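Local atomic coordinates of pentafunctional AROM polypeptide (Schizosaccharomyces pombe, PDB entry 5SWV), a protein that is a pentafunctional shikimate-pathway enzyme whose dehydratase and dehydrogenase parts probably dehydrate 3-dehydroquinate and reduce 3-dehydroshikimate with NADPH. Residues Thr360-Leu365 / Gly472-Asp476. Coordinates in Å, arbitrary orientation, origin at the centre of the assembly. Residue numbers count along the deposited sequence, not the author numbering.
Sequences TFANAL and GVFLD
Val-473 points from its strand at the helix and overlaps Phe-361, Ala-364 and Leu-365. Its chi1 is t: CG1 lies 3.7 Å from Phe-361 CE1, while CG2 sits 4.1 Å from Ala-364 CB, 4.0 Å from Ala-364 O and 3.8 Å from Leu-365 CD2. Segment 360-365 lies on helix 353-364, with an i to i-4 hydrogen bond from Ala-364 N to Thr-360 O (2.9 Å); 472-476 is a beta strand, phi/psi -118/135 at Val-473. Their axes approach to 9.5 Å and run roughly antiparallel, at 146°, with Ala-364 CA and Val-473 CA 7.2 Å apart. Phe-361, chi1 m, leaves the helix sideways, but its ring reaches across to the strand: Val-473 O meets the ring edge at CE1 (3.6 Å), and Leu-475 CD2 lies 4.0 Å from Phe-361 CE2. Two residues beyond Val-473, Leu-475 (chi1 t, chi2 p) points the same way and places CD1 4.2 Å from Thr-360 CG2. Phe-474 turns to the other face, against helix 485-492, of a six-stranded parallel sheet in which 472-476 lies between 440-445 and 496-498, in the order 3-2-1-4-5-6 of a Rossmann-type fold, consistent with the nucleotide-binding domain of shikimate dehydrogenases. The helix, which precedes the first strand of this sheet, packs on one face; Cys-498, Ala-442 and Val-444 extend the apolar floor beneath it. Thr-360 OG1 hydrogen-bonds to Gly-356 O while CG2 faces Leu-475, and Ala-364 O accepts a hydrogen bond from Lys-496 NZ. No hydrogen bond joins the two segments: between them the contact is chiefly apolar packing, consistent with a water-excluding interface.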
ATOM      1  N   THR A 360     -11.837   1.380   1.804  1.00 32.91           N
ATOM      2  CA  THR A 360     -12.556   1.994   2.916  1.00 33.41           C
ATOM      3  C   THR A 360     -12.824   0.944   3.999  1.00 34.94           C
ATOM      4  O   THR A 360     -12.530   1.178   5.161  1.00 35.45           O
ATOM      5  CB  THR A 360     -13.858   2.651   2.434  1.00 32.77           C
ATOM      6  OG1 THR A 360     -13.535   3.699   1.525  1.00 32.07           O
ATOM      7  CG2 THR A 360     -14.642   3.231   3.585  1.00 33.05           C
ATOM      8  N   PHE A 361     -13.357  -0.210   3.598  1.00 36.47           N
ATOM      9  CA  PHE A 361     -13.554  -1.342   4.500  1.00 37.31           C
ATOM     10  C   PHE A 361     -12.234  -1.833   5.076  1.00 38.05           C
ATOM     11  O   PHE A 361     -12.114  -2.022   6.285  1.00 37.49           O
ATOM     12  CB  PHE A 361     -14.288  -2.496   3.793  1.00 37.61           C
ATOM     13  CG  PHE A 361     -15.780  -2.299   3.705  1.00 37.98           C
ATOM     14  CD1 PHE A 361     -16.589  -2.492   4.817  1.00 37.85           C
ATOM     15  CD2 PHE A 361     -16.380  -1.927   2.513  1.00 38.57           C
ATOM     16  CE1 PHE A 361     -17.957  -2.300   4.744  1.00 37.81           C
ATOM     17  CE2 PHE A 361     -17.759  -1.744   2.434  1.00 38.49           C
ATOM     18  CZ  PHE A 361     -18.543  -1.924   3.554  1.00 38.09           C
ATOM     19  N   ALA A 362     -11.238  -2.012   4.217  1.00 39.81           N
ATOM     20  CA  ALA A 362      -9.920  -2.475   4.668  1.00 42.09           C
ATOM     21  C   ALA A 362      -9.402  -1.668   5.868  1.00 45.02           C
ATOM     22  O   ALA A 362      -8.907  -2.256   6.829  1.00 46.09           O
ATOM     23  CB  ALA A 362      -8.916  -2.441   3.526  1.00 41.70           C
ATOM     24  N   ASN A 363      -9.565  -0.343   5.818  1.00 47.31           N
ATOM     25  CA  ASN A 363      -9.131   0.555   6.897  1.00 50.09           C
ATOM     26  C   ASN A 363     -10.105   0.694   8.057  1.00 49.66           C
ATOM     27  O   ASN A 363      -9.675   0.883   9.195  1.00 50.12           O
ATOM     28  CB  ASN A 363      -8.784   1.956   6.347  1.00 52.37           C
ATOM     29  CG  ASN A 363      -7.431   1.984   5.651  1.00 53.76           C
ATOM     30  OD1 ASN A 363      -6.408   2.341   6.259  1.00 55.87           O
ATOM     31  ND2 ASN A 363      -7.408   1.565   4.383  1.00 53.40           N
ATOM     32  N   ALA A 364     -11.400   0.610   7.777  1.00 49.15           N
ATOM     33  CA  ALA A 364     -12.422   0.794   8.815  1.00 49.93           C
ATOM     34  C   ALA A 364     -12.590  -0.390   9.763  1.00 50.94           C
ATOM     35  O   ALA A 364     -13.190  -0.217  10.817  1.00 50.94           O
ATOM     36  CB  ALA A 364     -13.768   1.132   8.187  1.00 49.89           C
ATOM     37  N   LEU A 365     -12.059  -1.567   9.411  1.00 52.81           N
ATOM     38  CA  LEU A 365     -12.366  -2.814  10.132  1.00 55.09           C
ATOM     39  C   LEU A 365     -11.570  -3.140  11.407  1.00 59.29           C
ATOM     40  O   LEU A 365     -12.046  -3.947  12.204  1.00 60.84           O
ATOM     41  CB  LEU A 365     -12.284  -4.014   9.182  1.00 54.33           C
ATOM     42  CG  LEU A 365     -13.455  -4.215   8.207  1.00 53.78           C
ATOM     43  CD1 LEU A 365     -13.079  -5.272   7.182  1.00 53.63           C
ATOM     44  CD2 LEU A 365     -14.762  -4.588   8.902  1.00 53.78           C
ATOM     45  N   GLY A 472     -19.152  -3.980  12.942  1.00 46.17           N
ATOM     46  CA  GLY A 472     -19.718  -4.028  11.593  1.00 44.75           C
ATOM     47  C   GLY A 472     -19.708  -2.656  10.964  1.00 43.70           C
ATOM     48  O   GLY A 472     -19.921  -1.673  11.662  1.00 44.20           O
ATOM     49  N   VAL A 473     -19.465  -2.588   9.653  1.00 42.76           N
ATOM     50  CA  VAL A 473     -19.278  -1.300   8.953  1.00 42.04           C
ATOM     51  C   VAL A 473     -20.349  -1.089   7.887  1.00 41.56           C
ATOM     52  O   VAL A 473     -20.660  -2.002   7.119  1.00 40.68           O
ATOM     53  CB  VAL A 473     -17.875  -1.189   8.298  1.00 41.67           C
ATOM     54  CG1 VAL A 473     -17.705   0.135   7.551  1.00 41.15           C
ATOM     55  CG2 VAL A 473     -16.775  -1.365   9.336  1.00 41.91           C
ATOM     56  N   PHE A 474     -20.900   0.123   7.869  1.00 41.64           N
ATOM     57  CA  PHE A 474     -21.861   0.573   6.869  1.00 41.95           C
ATOM     58  C   PHE A 474     -21.211   1.641   6.016  1.00 41.47           C
ATOM     59  O   PHE A 474     -20.631   2.582   6.556  1.00 41.35           O
ATOM     60  CB  PHE A 474     -23.062   1.180   7.567  1.00 43.11           C
ATOM     61  CG  PHE A 474     -24.032   1.833   6.636  1.00 44.67           C
ATOM     62  CD1 PHE A 474     -25.059   1.099   6.056  1.00 46.11           C
ATOM     63  CD2 PHE A 474     -23.934   3.183   6.340  1.00 45.41           C
ATOM     64  CE1 PHE A 474     -25.964   1.696   5.189  1.00 46.13           C
ATOM     65  CE2 PHE A 474     -24.835   3.786   5.475  1.00 45.67           C
ATOM     66  CZ  PHE A 474     -25.846   3.044   4.894  1.00 45.81           C
ATOM     67  N   LEU A 475     -21.329   1.514   4.697  1.00 41.14           N
ATOM     68  CA  LEU A 475     -20.806   2.518   3.762  1.00 41.64           C
ATOM     69  C   LEU A 475     -21.900   3.020   2.828  1.00 43.05           C
ATOM     70  O   LEU A 475     -22.564   2.228   2.180  1.00 44.02           O
ATOM     71  CB  LEU A 475     -19.671   1.922   2.930  1.00 40.53           C
ATOM     72  CG  LEU A 475     -19.136   2.757   1.762  1.00 39.62           C
ATOM     73  CD1 LEU A 475     -18.546   4.061   2.253  1.00 39.75           C
ATOM     74  CD2 LEU A 475     -18.088   1.968   1.007  1.00 39.33           C
ATOM     75  N   ASP A 476     -22.072   4.329   2.733  1.00 44.65           N
ATOM     76  CA  ASP A 476     -22.978   4.902   1.748  1.00 46.71           C
ATOM     77  C   ASP A 476     -22.124   5.555   0.690  1.00 47.00           C
ATOM     78  O   ASP A 476     -21.275   6.361   1.027  1.00 48.52           O
ATOM     79  CB  ASP A 476     -23.888   5.941   2.401  1.00 48.37           C
ATOM     80  CG  ASP A 476     -25.080   6.312   1.537  1.00 49.90           C
ATOM     81  OD1 ASP A 476     -24.929   6.399   0.300  1.00 51.04           O
ATOM     82  OD2 ASP A 476     -26.170   6.542   2.103  1.00 51.91           O
TER